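PDB 6DRU: glycosyl hydrolases family 31 family protein from Aspergillus niger, which liberates alpha-xylose from the non-reducing terminal glucose of xyloglucan oligosaccharides. Local coordinates for residues Thr71-Leu76 and Gly90-Tyr95; Ile82-Gly87 and Ser98-Asn103; Gly94-Phe99 and Glu114-Lys119; Thr109-Glu114 and Lys185-Ile190. One frame throughout, in Å; residues are numbered along the deposited sequence.

Contact 1. Residues Thr71-Leu76 and Gly90-Tyr95; sequences TEPRTL and GTTAGY. With NAG (2-acetamido-2-deoxy-beta-D-glucopyranose), chain L.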
# COMPACT_ATOMS: atom_id res chain seq x y z
N THR A 71 -21.93 -18.92 19.95
CA THR A 71 -23.33 -18.55 20.09
C THR A 71 -23.77 -18.51 21.55
O THR A 71 -24.69 -17.75 21.89
CB THR A 71 -24.22 -19.52 19.31
OG1 THR A 71 -24.02 -20.86 19.79
CG2 THR A 71 -23.89 -19.47 17.82
N GLU A 72 -23.13 -19.29 22.41
CA GLU A 72 -23.49 -19.42 23.81
C GLU A 72 -22.27 -19.18 24.69
O GLU A 72 -21.14 -19.45 24.27
CB GLU A 72 -24.07 -20.81 24.11
CG GLU A 72 -25.37 -21.12 23.39
CD GLU A 72 -26.53 -20.26 23.88
OE1 GLU A 72 -26.90 -20.39 25.07
OE2 GLU A 72 -27.06 -19.46 23.09
N PRO A 73 -22.47 -18.66 25.89
CA PRO A 73 -21.33 -18.40 26.78
C PRO A 73 -20.75 -19.68 27.35
O PRO A 73 -21.45 -20.68 27.55
CB PRO A 73 -21.94 -17.53 27.89
CG PRO A 73 -23.39 -17.87 27.88
CD PRO A 73 -23.74 -18.14 26.45
N ARG A 74 -19.44 -19.65 27.60
CA ARG A 74 -18.72 -20.78 28.18
C ARG A 74 -17.77 -20.27 29.25
O ARG A 74 -17.53 -19.07 29.39
CB ARG A 74 -17.94 -21.57 27.12
CG ARG A 74 -18.72 -21.85 25.85
CD ARG A 74 -17.95 -22.77 24.92
NE ARG A 74 -18.86 -23.61 24.15
CZ ARG A 74 -19.15 -24.88 24.44
NH1 ARG A 74 -18.59 -25.45 25.50
NH2 ARG A 74 -19.99 -25.56 23.68
N THR A 75 -17.22 -21.21 30.02
CA THR A 75 -16.32 -20.89 31.12
C THR A 75 -15.22 -21.94 31.20
O THR A 75 -15.48 -23.13 31.05
CB THR A 75 -17.08 -20.82 32.46
OG1 THR A 75 -18.12 -19.84 32.38
CG2 THR A 75 -16.14 -20.46 33.60
N LEU A 76 -13.99 -21.47 31.43
CA LEU A 76 -12.84 -22.34 31.56
C LEU A 76 -11.96 -21.81 32.68
O LEU A 76 -11.75 -20.59 32.79
CB LEU A 76 -12.04 -22.43 30.25
CG LEU A 76 -11.41 -23.78 29.89
CD1 LEU A 76 -10.83 -23.72 28.48
CD2 LEU A 76 -10.34 -24.21 30.88
N GLY A 90 -26.30 -6.23 25.45
CA GLY A 90 -27.14 -7.08 26.24
C GLY A 90 -27.28 -8.50 25.75
O GLY A 90 -28.06 -9.27 26.31
N THR A 91 -26.53 -8.87 24.71
CA THR A 91 -26.66 -10.19 24.12
C THR A 91 -26.03 -11.26 24.99
O THR A 91 -25.11 -10.99 25.78
CB THR A 91 -26.03 -10.21 22.72
OG1 THR A 91 -24.74 -9.59 22.77
CG2 THR A 91 -26.91 -9.46 21.74
N THR A 92 -26.51 -12.49 24.84
CA THR A 92 -25.96 -13.67 25.50
C THR A 92 -25.28 -14.53 24.44
O THR A 92 -25.96 -15.25 23.70
CB THR A 92 -27.04 -14.44 26.24
OG1 THR A 92 -27.68 -13.58 27.19
CG2 THR A 92 -26.44 -15.63 26.97
N ALA A 93 -23.96 -14.46 24.38
CA ALA A 93 -23.20 -15.20 23.38
C ALA A 93 -21.84 -15.57 23.98
O ALA A 93 -21.65 -15.51 25.19
CB ALA A 93 -23.07 -14.38 22.09
N GLY A 94 -20.91 -15.97 23.12
CA GLY A 94 -19.60 -16.38 23.58
C GLY A 94 -18.46 -16.09 22.62
O GLY A 94 -17.62 -16.96 22.38
N TYR A 95 -18.42 -14.88 22.08
CA TYR A 95 -17.35 -14.45 21.19
C TYR A 95 -16.51 -13.31 21.77
O TYR A 95 -15.60 -12.83 21.10
CB TYR A 95 -17.91 -14.04 19.82
CG TYR A 95 -19.04 -13.04 19.90
CD1 TYR A 95 -18.80 -11.70 20.15
CD2 TYR A 95 -20.36 -13.45 19.72
CE1 TYR A 95 -19.83 -10.79 20.22
CE2 TYR A 95 -21.40 -12.54 19.78
CZ TYR A 95 -21.13 -11.21 20.04
OH TYR A 95 -22.17 -10.31 20.11
C1 NAG L . -15.23 -27.87 32.95
C2 NAG L . -16.52 -28.35 32.33
C3 NAG L . -17.37 -27.21 31.90
C4 NAG L . -17.56 -26.23 33.03
C5 NAG L . -16.22 -25.82 33.60
C6 NAG L . -16.42 -24.91 34.79
C7 NAG L . -16.13 -30.60 31.42
C8 NAG L . -15.84 -31.51 30.24
N2 NAG L . -16.24 -29.20 31.23
O3 NAG L . -18.61 -27.71 31.43
O4 NAG L . -18.23 -25.08 32.56
O5 NAG L . -15.51 -26.97 33.99
O6 NAG L . -15.34 -24.02 34.90
O7 NAG L . -16.28 -31.08 32.52
O HOH W 1 -17.84 -19.44 23.63

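Contact 2. Residues Ile82-Gly87 and Ser98-Asn103; sequences ILRTTG and SFYRVN. With MAN (alpha-D-mannopyranose), chain I.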
# COMPACT_ATOMS: atom_id res chain seq x y z
N ILE A 82 -9.85 -17.45 35.59
CA ILE A 82 -11.04 -17.99 34.95
C ILE A 82 -11.33 -17.18 33.69
O ILE A 82 -11.25 -15.95 33.71
CB ILE A 82 -12.26 -17.98 35.90
CG1 ILE A 82 -12.09 -19.01 37.01
CG2 ILE A 82 -13.55 -18.22 35.13
CD1 ILE A 82 -13.32 -19.17 37.88
N LEU A 83 -11.67 -17.87 32.61
CA LEU A 83 -12.10 -17.25 31.37
C LEU A 83 -13.61 -17.40 31.23
O LEU A 83 -14.16 -18.48 31.48
CB LEU A 83 -11.39 -17.87 30.17
CG LEU A 83 -12.13 -17.83 28.83
CD1 LEU A 83 -12.13 -16.43 28.23
CD2 LEU A 83 -11.53 -18.83 27.85
N ARG A 84 -14.27 -16.32 30.85
CA ARG A 84 -15.71 -16.32 30.61
C ARG A 84 -15.98 -15.68 29.26
O ARG A 84 -15.79 -14.47 29.10
CB ARG A 84 -16.46 -15.59 31.72
CG ARG A 84 -16.57 -16.37 33.02
CD ARG A 84 -17.67 -15.82 33.91
NE ARG A 84 -17.86 -16.63 35.11
CZ ARG A 84 -17.35 -16.34 36.30
NH1 ARG A 84 -16.61 -15.25 36.46
NH2 ARG A 84 -17.57 -17.14 37.34
N THR A 85 -16.41 -16.48 28.29
CA THR A 85 -16.83 -15.95 27.00
C THR A 85 -18.24 -15.39 27.13
O THR A 85 -19.12 -16.04 27.71
CB THR A 85 -16.78 -17.02 25.91
OG1 THR A 85 -17.68 -18.09 26.24
CG2 THR A 85 -15.37 -17.58 25.78
N THR A 86 -18.45 -14.18 26.61
CA THR A 86 -19.73 -13.49 26.74
C THR A 86 -20.09 -12.86 25.40
O THR A 86 -19.33 -12.93 24.43
CB THR A 86 -19.68 -12.43 27.84
OG1 THR A 86 -18.57 -11.56 27.63
CG2 THR A 86 -19.57 -13.08 29.22
N GLY A 87 -21.27 -12.24 25.36
CA GLY A 87 -21.71 -11.49 24.20
C GLY A 87 -21.28 -10.04 24.28
O GLY A 87 -20.48 -9.63 25.13
N SER A 98 -13.30 -12.41 28.64
CA SER A 98 -13.18 -11.73 29.92
C SER A 98 -12.42 -12.64 30.88
O SER A 98 -12.60 -13.86 30.86
CB SER A 98 -14.55 -11.37 30.51
OG SER A 98 -15.33 -12.52 30.75
N PHE A 99 -11.57 -12.04 31.71
CA PHE A 99 -10.66 -12.78 32.58
C PHE A 99 -10.86 -12.36 34.03
O PHE A 99 -10.82 -11.17 34.35
CB PHE A 99 -9.21 -12.57 32.16
CG PHE A 99 -8.90 -13.08 30.78
CD1 PHE A 99 -8.57 -14.42 30.59
CD2 PHE A 99 -8.95 -12.24 29.68
CE1 PHE A 99 -8.29 -14.90 29.32
CE2 PHE A 99 -8.67 -12.72 28.42
CZ PHE A 99 -8.34 -14.05 28.23
N TYR A 100 -11.05 -13.34 34.90
CA TYR A 100 -11.22 -13.12 36.33
C TYR A 100 -10.14 -13.88 37.10
O TYR A 100 -9.57 -14.86 36.62
CB TYR A 100 -12.60 -13.58 36.81
CG TYR A 100 -13.77 -12.88 36.16
CD1 TYR A 100 -14.23 -13.27 34.91
CD2 TYR A 100 -14.42 -11.83 36.80
CE1 TYR A 100 -15.30 -12.63 34.31
CE2 TYR A 100 -15.49 -11.18 36.21
CZ TYR A 100 -15.93 -11.59 34.97
OH TYR A 100 -16.99 -10.95 34.37
N ARG A 101 -9.87 -13.41 38.32
CA ARG A 101 -9.03 -14.12 39.27
C ARG A 101 -9.87 -14.58 40.45
O ARG A 101 -10.69 -13.82 40.98
CB ARG A 101 -7.88 -13.24 39.77
CG ARG A 101 -7.31 -13.72 41.10
CD ARG A 101 -5.98 -13.08 41.44
NE ARG A 101 -6.01 -11.62 41.33
CZ ARG A 101 -6.66 -10.82 42.17
NH1 ARG A 101 -7.34 -11.34 43.18
NH2 ARG A 101 -6.64 -9.51 41.99
N VAL A 102 -9.66 -15.82 40.87
CA VAL A 102 -10.32 -16.36 42.06
C VAL A 102 -9.45 -16.00 43.26
O VAL A 102 -8.34 -16.50 43.41
CB VAL A 102 -10.51 -17.88 41.95
CG1 VAL A 102 -10.95 -18.45 43.29
CG2 VAL A 102 -11.53 -18.20 40.88
N ASN A 103 -9.97 -15.12 44.12
CA ASN A 103 -9.22 -14.67 45.28
C ASN A 103 -9.20 -15.75 46.36
O ASN A 103 -9.88 -16.78 46.26
CB ASN A 103 -9.81 -13.37 45.83
CG ASN A 103 -10.02 -12.32 44.76
OD1 ASN A 103 -9.13 -12.06 43.94
ND2 ASN A 103 -11.20 -11.71 44.75
C1 MAN I . -21.43 -10.47 37.72
C2 MAN I . -22.05 -11.37 38.77
C3 MAN I . -21.10 -12.49 39.12
C4 MAN I . -20.55 -13.15 37.86
C5 MAN I . -20.11 -12.11 36.86
C6 MAN I . -19.69 -12.81 35.58
O2 MAN I . -23.26 -11.91 38.28
O3 MAN I . -21.78 -13.45 39.88
O4 MAN I . -19.45 -13.96 38.21
O5 MAN I . -21.17 -11.23 36.57
O6 MAN I . -20.83 -13.31 34.93

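Contact 3. Residues Gly94-Phe99 and Glu114-Lys119; sequences GYRLSF and EYAPLK. With MAN (alpha-D-mannopyranose), chain B.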
# COMPACT_ATOMS: atom_id res chain seq x y z
N GLY A 94 -20.91 -15.97 23.12
CA GLY A 94 -19.60 -16.38 23.58
C GLY A 94 -18.46 -16.09 22.62
O GLY A 94 -17.62 -16.96 22.38
N TYR A 95 -18.42 -14.88 22.08
CA TYR A 95 -17.35 -14.45 21.19
C TYR A 95 -16.51 -13.31 21.77
O TYR A 95 -15.60 -12.83 21.10
CB TYR A 95 -17.91 -14.04 19.82
CG TYR A 95 -19.04 -13.04 19.90
CD1 TYR A 95 -18.80 -11.70 20.15
CD2 TYR A 95 -20.36 -13.45 19.72
CE1 TYR A 95 -19.83 -10.79 20.22
CE2 TYR A 95 -21.40 -12.54 19.78
CZ TYR A 95 -21.13 -11.21 20.04
OH TYR A 95 -22.17 -10.31 20.11
N ARG A 96 -16.80 -12.88 22.99
CA ARG A 96 -16.02 -11.86 23.68
C ARG A 96 -15.35 -12.49 24.90
O ARG A 96 -15.94 -13.34 25.57
CB ARG A 96 -16.91 -10.69 24.11
CG ARG A 96 -17.41 -9.85 22.95
CD ARG A 96 -16.36 -8.85 22.50
NE ARG A 96 -16.69 -8.27 21.20
CZ ARG A 96 -16.19 -8.70 20.04
NH1 ARG A 96 -15.34 -9.71 20.02
NH2 ARG A 96 -16.55 -8.12 18.90
N LEU A 97 -14.12 -12.06 25.18
CA LEU A 97 -13.32 -12.66 26.23
C LEU A 97 -13.30 -11.77 27.47
O LEU A 97 -13.29 -10.54 27.37
CB LEU A 97 -11.88 -12.90 25.75
CG LEU A 97 -11.72 -13.67 24.44
CD1 LEU A 97 -10.25 -13.96 24.17
CD2 LEU A 97 -12.53 -14.95 24.45
N SER A 98 -13.30 -12.41 28.64
CA SER A 98 -13.18 -11.73 29.92
C SER A 98 -12.42 -12.64 30.88
O SER A 98 -12.60 -13.86 30.86
CB SER A 98 -14.55 -11.37 30.51
OG SER A 98 -15.33 -12.52 30.75
N PHE A 99 -11.57 -12.04 31.71
CA PHE A 99 -10.66 -12.78 32.58
C PHE A 99 -10.86 -12.36 34.03
O PHE A 99 -10.82 -11.17 34.35
CB PHE A 99 -9.21 -12.57 32.16
CG PHE A 99 -8.90 -13.08 30.78
CD1 PHE A 99 -8.57 -14.42 30.59
CD2 PHE A 99 -8.95 -12.24 29.68
CE1 PHE A 99 -8.29 -14.90 29.32
CE2 PHE A 99 -8.67 -12.72 28.42
CZ PHE A 99 -8.34 -14.05 28.23
N GLU A 114 -12.28 -7.76 26.97
CA GLU A 114 -12.14 -7.06 25.70
C GLU A 114 -12.99 -5.80 25.72
O GLU A 114 -14.18 -5.84 26.03
CB GLU A 114 -12.55 -7.97 24.54
CG GLU A 114 -11.83 -9.31 24.52
CD GLU A 114 -12.07 -10.09 23.24
OE1 GLU A 114 -13.24 -10.22 22.84
OE2 GLU A 114 -11.08 -10.58 22.65
N TYR A 115 -12.36 -4.67 25.41
CA TYR A 115 -13.04 -3.38 25.45
C TYR A 115 -14.15 -3.32 24.41
O TYR A 115 -13.91 -2.98 23.25
CB TYR A 115 -12.04 -2.24 25.23
CG TYR A 115 -12.65 -0.86 25.35
CD1 TYR A 115 -12.91 -0.30 26.59
CD2 TYR A 115 -12.95 -0.11 24.22
CE1 TYR A 115 -13.46 0.96 26.71
CE2 TYR A 115 -13.50 1.15 24.33
CZ TYR A 115 -13.76 1.68 25.58
OH TYR A 115 -14.30 2.94 25.69
N ALA A 116 -15.37 -3.65 24.82
CA ALA A 116 -16.53 -3.65 23.92
C ALA A 116 -17.76 -3.14 24.65
O ALA A 116 -18.69 -3.89 24.94
CB ALA A 116 -16.77 -5.05 23.35
N PRO A 117 -17.80 -1.83 24.96
CA PRO A 117 -19.08 -1.22 25.35
C PRO A 117 -20.03 -1.16 24.17
O PRO A 117 -19.67 -1.57 23.06
CB PRO A 117 -18.67 0.18 25.84
CG PRO A 117 -17.37 0.44 25.18
CD PRO A 117 -16.69 -0.88 25.06
N LEU A 118 -21.26 -0.67 24.40
CA LEU A 118 -22.28 -0.71 23.36
C LEU A 118 -21.80 -0.02 22.09
O LEU A 118 -21.88 -0.59 20.99
CB LEU A 118 -23.57 -0.07 23.87
CG LEU A 118 -24.79 -0.27 22.97
CD1 LEU A 118 -25.14 -1.75 22.90
CD2 LEU A 118 -25.97 0.54 23.47
N LYS A 119 -21.30 1.20 22.22
CA LYS A 119 -20.79 1.96 21.08
C LYS A 119 -19.27 2.02 21.19
O LYS A 119 -18.72 2.78 21.99
CB LYS A 119 -21.40 3.36 21.05
CG LYS A 119 -22.92 3.37 21.20
CD LYS A 119 -23.59 2.91 19.92
CE LYS A 119 -24.95 2.32 20.20
NZ LYS A 119 -25.66 1.97 18.94
C1 MAN B . -18.39 -3.94 30.56
C2 MAN B . -18.61 -4.60 29.22
C3 MAN B . -17.28 -4.73 28.50
C4 MAN B . -16.56 -3.40 28.48
C5 MAN B . -16.53 -2.81 29.88
C6 MAN B . -15.86 -1.46 29.83
O2 MAN B . -19.49 -3.82 28.45
O3 MAN B . -17.50 -5.15 27.18
O4 MAN B . -15.24 -3.59 28.03
O5 MAN B . -17.84 -2.66 30.37
O6 MAN B . -16.81 -0.49 29.45

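Contact 4. Residues Thr109-Glu114 and Lys185-Ile190; sequences TLLTNE and KGYAFI. With MAN (alpha-D-mannopyranose), chain C; MAN (alpha-D-mannopyranose), chain B.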
# COMPACT_ATOMS: atom_id res chain seq x y z
N THR A 109 -12.36 -11.41 40.99
CA THR A 109 -12.01 -10.05 40.59
C THR A 109 -11.75 -10.01 39.10
O THR A 109 -10.99 -10.83 38.57
CB THR A 109 -10.76 -9.56 41.35
OG1 THR A 109 -11.10 -9.30 42.72
CG2 THR A 109 -10.20 -8.29 40.72
N LEU A 110 -12.40 -9.07 38.41
CA LEU A 110 -12.20 -8.93 36.97
C LEU A 110 -10.83 -8.32 36.70
O LEU A 110 -10.57 -7.16 37.05
CB LEU A 110 -13.30 -8.06 36.36
CG LEU A 110 -13.05 -7.71 34.89
CD1 LEU A 110 -13.20 -8.94 34.01
CD2 LEU A 110 -13.98 -6.61 34.43
N LEU A 111 -9.94 -9.10 36.08
CA LEU A 111 -8.64 -8.58 35.69
C LEU A 111 -8.77 -7.63 34.51
O LEU A 111 -8.35 -6.47 34.58
CB LEU A 111 -7.70 -9.74 35.35
CG LEU A 111 -7.56 -10.80 36.44
CD1 LEU A 111 -6.79 -11.99 35.91
CD2 LEU A 111 -6.88 -10.23 37.67
N THR A 112 -9.35 -8.11 33.41
CA THR A 112 -9.64 -7.30 32.23
C THR A 112 -10.51 -8.12 31.30
O THR A 112 -10.52 -9.35 31.35
CB THR A 112 -8.36 -6.85 31.50
OG1 THR A 112 -8.72 -6.09 30.34
CG2 THR A 112 -7.54 -8.07 31.08
N ASN A 113 -11.25 -7.41 30.45
CA ASN A 113 -12.01 -8.03 29.36
C ASN A 113 -11.75 -7.25 28.08
O ASN A 113 -11.08 -6.21 28.08
CB ASN A 113 -13.51 -8.10 29.68
CG ASN A 113 -14.10 -6.77 30.11
OD1 ASN A 113 -13.54 -5.71 29.83
ND2 ASN A 113 -15.23 -6.83 30.80
N GLU A 114 -12.28 -7.76 26.97
CA GLU A 114 -12.14 -7.06 25.70
C GLU A 114 -12.99 -5.80 25.72
O GLU A 114 -14.18 -5.84 26.03
CB GLU A 114 -12.55 -7.97 24.54
CG GLU A 114 -11.83 -9.31 24.52
CD GLU A 114 -12.07 -10.09 23.24
OE1 GLU A 114 -13.24 -10.22 22.84
OE2 GLU A 114 -11.08 -10.58 22.65
N LYS A 185 -3.70 -4.73 39.67
CA LYS A 185 -4.89 -5.55 39.88
C LYS A 185 -4.55 -7.01 40.12
O LYS A 185 -5.44 -7.79 40.49
CB LYS A 185 -5.83 -5.43 38.69
CG LYS A 185 -6.68 -4.18 38.69
CD LYS A 185 -7.81 -4.27 37.69
CE LYS A 185 -8.66 -3.02 37.70
NZ LYS A 185 -9.51 -2.90 36.48
N GLY A 186 -3.30 -7.41 39.91
CA GLY A 186 -2.89 -8.78 40.15
C GLY A 186 -2.84 -9.63 38.89
O GLY A 186 -3.30 -10.77 38.89
N TYR A 187 -2.29 -9.08 37.81
CA TYR A 187 -2.11 -9.87 36.61
C TYR A 187 -0.99 -9.28 35.77
O TYR A 187 -0.68 -8.09 35.87
CB TYR A 187 -3.40 -9.96 35.78
CG TYR A 187 -3.80 -8.68 35.07
CD1 TYR A 187 -4.54 -7.71 35.72
CD2 TYR A 187 -3.44 -8.47 33.74
CE1 TYR A 187 -4.91 -6.55 35.07
CE2 TYR A 187 -3.80 -7.30 33.09
CZ TYR A 187 -4.54 -6.35 33.76
OH TYR A 187 -4.91 -5.19 33.12
N ALA A 188 -0.38 -10.14 34.96
CA ALA A 188 0.64 -9.74 34.00
C ALA A 188 0.18 -10.10 32.60
O ALA A 188 -0.69 -10.96 32.41
CB ALA A 188 1.99 -10.40 34.31
N PHE A 189 0.77 -9.44 31.61
CA PHE A 189 0.32 -9.54 30.23
C PHE A 189 1.52 -9.50 29.31
O PHE A 189 2.42 -8.68 29.48
CB PHE A 189 -0.65 -8.39 29.90
CG PHE A 189 -1.33 -8.51 28.56
CD1 PHE A 189 -0.71 -8.05 27.41
CD2 PHE A 189 -2.60 -9.05 28.46
CE1 PHE A 189 -1.33 -8.14 26.18
CE2 PHE A 189 -3.22 -9.15 27.23
CZ PHE A 189 -2.59 -8.69 26.09
N ILE A 190 1.54 -10.40 28.32
CA ILE A 190 2.62 -10.50 27.35
C ILE A 190 2.02 -10.42 25.96
O ILE A 190 1.22 -11.29 25.58
CB ILE A 190 3.44 -11.79 27.51
CG1 ILE A 190 4.00 -11.91 28.92
CG2 ILE A 190 4.56 -11.84 26.48
CD1 ILE A 190 4.73 -13.21 29.17
C1 MAN C . -17.00 -4.13 34.91
C2 MAN C . -16.86 -3.94 33.42
C3 MAN C . -17.85 -4.82 32.68
C4 MAN C . -17.80 -6.23 33.22
C5 MAN C . -17.96 -6.19 34.72
C6 MAN C . -17.99 -7.59 35.29
O2 MAN C . -15.55 -4.26 33.00
O3 MAN C . -17.54 -4.83 31.31
O4 MAN C . -18.84 -6.99 32.65
O5 MAN C . -16.88 -5.49 35.27
O6 MAN C . -18.42 -7.55 36.63
C1 MAN B . -18.39 -3.94 30.56
C2 MAN B . -18.61 -4.60 29.22
C3 MAN B . -17.28 -4.73 28.50
C4 MAN B . -16.56 -3.40 28.48
C5 MAN B . -16.53 -2.81 29.88
C6 MAN B . -15.86 -1.46 29.83
O2 MAN B . -19.49 -3.82 28.45
O3 MAN B . -17.50 -5.15 27.18
O4 MAN B . -15.24 -3.59 28.03
O5 MAN B . -17.84 -2.66 30.37
O6 MAN B . -16.81 -0.49 29.45

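Contact 1. Residues Thr71-Leu76 and Gly90-Tyr95
Glu-72, Pro-73, Ala-93 and Gly-94 meet backbone to backbone in a loop-to-loop contact at the rim of the antiparallel beta-sheet 74-78/81-85/98-102/108-113, in the N-terminal beta-domain of this GH31 enzyme. Residues 71-73 lead into the outermost strand 74-78, and residues 90-95 belong to the connection between strands 81-85 and 98-102. The two runs are close, with Pro-73 CA and Gly-94 CA 4.2 Å apart, but they are not paired as strands. What joins them is a pair of CA-H...O contacts: Ala-93 CA lies 3.3 Å from Thr-71 O, and Gly-94 CA lies 3.5 Å from Glu-72 O. Gly-94 has no CB, and the place one would take is filled by the Glu-72 carbonyl, which is how the backbones come this close.

A water adds a second link here. It donates to Gly-94 O at 2.8 Å and, more weakly, to Glu-72 O. Outside the contact, Gly-94 is hydrogen-bonded through its backbone to Gly-70, a loop-to-loop bond, while Arg-74 N donates to Thr-85 OG1 and ties 71-76 to strand 81-85. Earlier in the connection, Gly-90 O bonds Ser-524 OG of the second subunit, which places this rim beside the subunit interface.

The pyrrolidine of Pro-73 has a polar neighbour, Ala-93 O, 3.4 Å from Pro-73 CB, and an apolar one, the methyl of Thr-92. That methyl is anti to the backbone N (OG1 at chi1 -57°), and CG2 crosses obliquely against the ring to touch Pro-73 CD at 3.7 Å.

Contact 2. Residues Ile82-Gly87 and Ser98-Asn103
Ser-98 OG donates to Arg-84 O at 2.6 Å, in the plane of that carbonyl and on one of its lone pairs. The hydroxyl stands between the backbone N and the carbonyl carbon of its own residue (chi1 61°), close enough to reach the neighbouring strand. In the same pair of residues Arg-84 N donates to Ser-98 O at 3.0 Å.

Two further backbone bonds, Ile-82 N to Tyr-100 O and Tyr-100 N to Ile-82 O, make Ile-82 and Tyr-100 an antiparallel hydrogen-bonded pair. Leu-83 and Phe-99 form the non-hydrogen-bonded pair beside it. On the face carrying Ile-82 and Tyr-100, the extended Arg-84 chain runs across the tyrosine at about a right angle. Its NH1 lies over one ring face, toward the rim, 3.5 Å from Tyr-100 CD1. Arg-84 CZ stands 4.9 Å from the centroid of the Tyr-100 ring, a cation-pi contact with the two planes 74° apart. A mannose O4 lies over one face of the guanidinium, 3.6 Å from Arg-84 NH1, while Glu-108 makes a salt bridge to that same NH1. Farther along, Ile-82 CD1 touches Val-102 CG2 at 3.6 Å.

Segments 82-85 and 98-102 run antiparallel, their directions 148° apart; their strands are the inner two of the four-stranded sheet. Leu-83 and Phe-99 pack onto Phe-29 of strand 28-35 in the other sheet, whereas the Arg-84 and Tyr-100 side meets glycan.

Contact 3. Residues Gly94-Phe99 and Glu114-Lys119
Glu-114 reaches Arg-96 and Leu-97 because its CG is anti to its own carbonyl carbon (chi1 -53°) and its CD is carried straight on (chi2 -170°), while the Arg-96 chain bends at chi2 (-82°) to set CD 3.4 Å from Glu-114 OE1. The two side chains cross at about a right angle. Leu-97 N donates to Glu-114 OE1 at 3.1 Å, arriving from well above the carboxylate plane, and Arg-96 NH1 makes a longer salt bridge to the same oxygen at 3.6 Å. OE1 has its strongest polar partner beyond these residues, in the salt bridge to Arg-124 NH1.

The backbones also pair: Glu-114 N donates to Leu-97 O at 3.0 Å. Leu-97 CG also lies against the carboxylate, 3.6 Å from Glu-114 OE2. Tyr-95 and Arg-96 both face Thr-86 as a classic beta bulge, and the Tyr-95 ring puts CD1 over the centre of the Arg-96 guanidinium. Past Glu-114 the loop holds a mannose, with Ala-116 N donating to its O4 at 3.2 Å.

A buried carboxylate oxygen that accepts from a backbone N-H and pairs with two arginines is probably ionised. Arg-96 NH1 and Arg-124 NH2 lie close together, and the negative charge of Glu-114 would offset their repulsion.

Contact 4. Residues Thr109-Glu114 and Lys185-Ile190
Leu-111 and Tyr-187 slide past each other in opposite directions. The side chain of Tyr-187 leaves its CA toward 109-114, and chi1 of 72° sets CG between the backbone N and the carbonyl carbon, with the ring beside Leu-111. Tyr-187 CD1 lies 3.8 Å from Leu-111 CB, and its CE1 is 3.5 Å from Leu-111 O. Leu-111 has CG anti to its carbonyl carbon (chi1 -54°). Its CD2 lies 3.8 Å from Gly-186 O, and CD1 and CD2 both come near the CB of the tyrosine. Thr-112 CB lies near Tyr-187 OH, which is hydrogen-bonded to Glu-147.

Lys-185 stretches out fully beyond CG and passes the backbone, with CD 3.8 Å from Leu-111 O; its NZ goes on to Thr-144. Asn-113 turns its amide to the glycan, ND2 donating to a mannose O3 at 3.1 Å, and its OD1 accepts from Ser-142.

Leu-111 and Thr-112 both face Phe-99, a classic beta bulge in the outermost strand of the four-stranded sheet. They pack against Tyr-187 of strand 187-191 and against Ala-222 and Ile-220 of strand 216-222, both in the eight-stranded mixed sheet, the face-to-face packing of sheets found in a beta-sandwich.

Overall arrangement
All four contacts lie in or beside the four-stranded antiparallel sheet of the N-terminal beta-domain, away from the annotated sites of their own chain. Contact 1 is at the outermost strand 74-78, contact 2 pairs the inner strands 81-85 and 98-102, and contact 4 carries the far edge strand 108-113 over to strand 187-191 of the larger sheet. Contact 3 joins residues 96-97 to the loop after strand 108-113. The centres of contacts 2 and 4 are about 9 Å apart. Along the chain, contacts 1 and 2 interlock, as do 3 and 4. Contacts 1 and 3 share Gly-94 and Tyr-95 and both touch the second subunit, which places this end of the sheet at the oligomer interface.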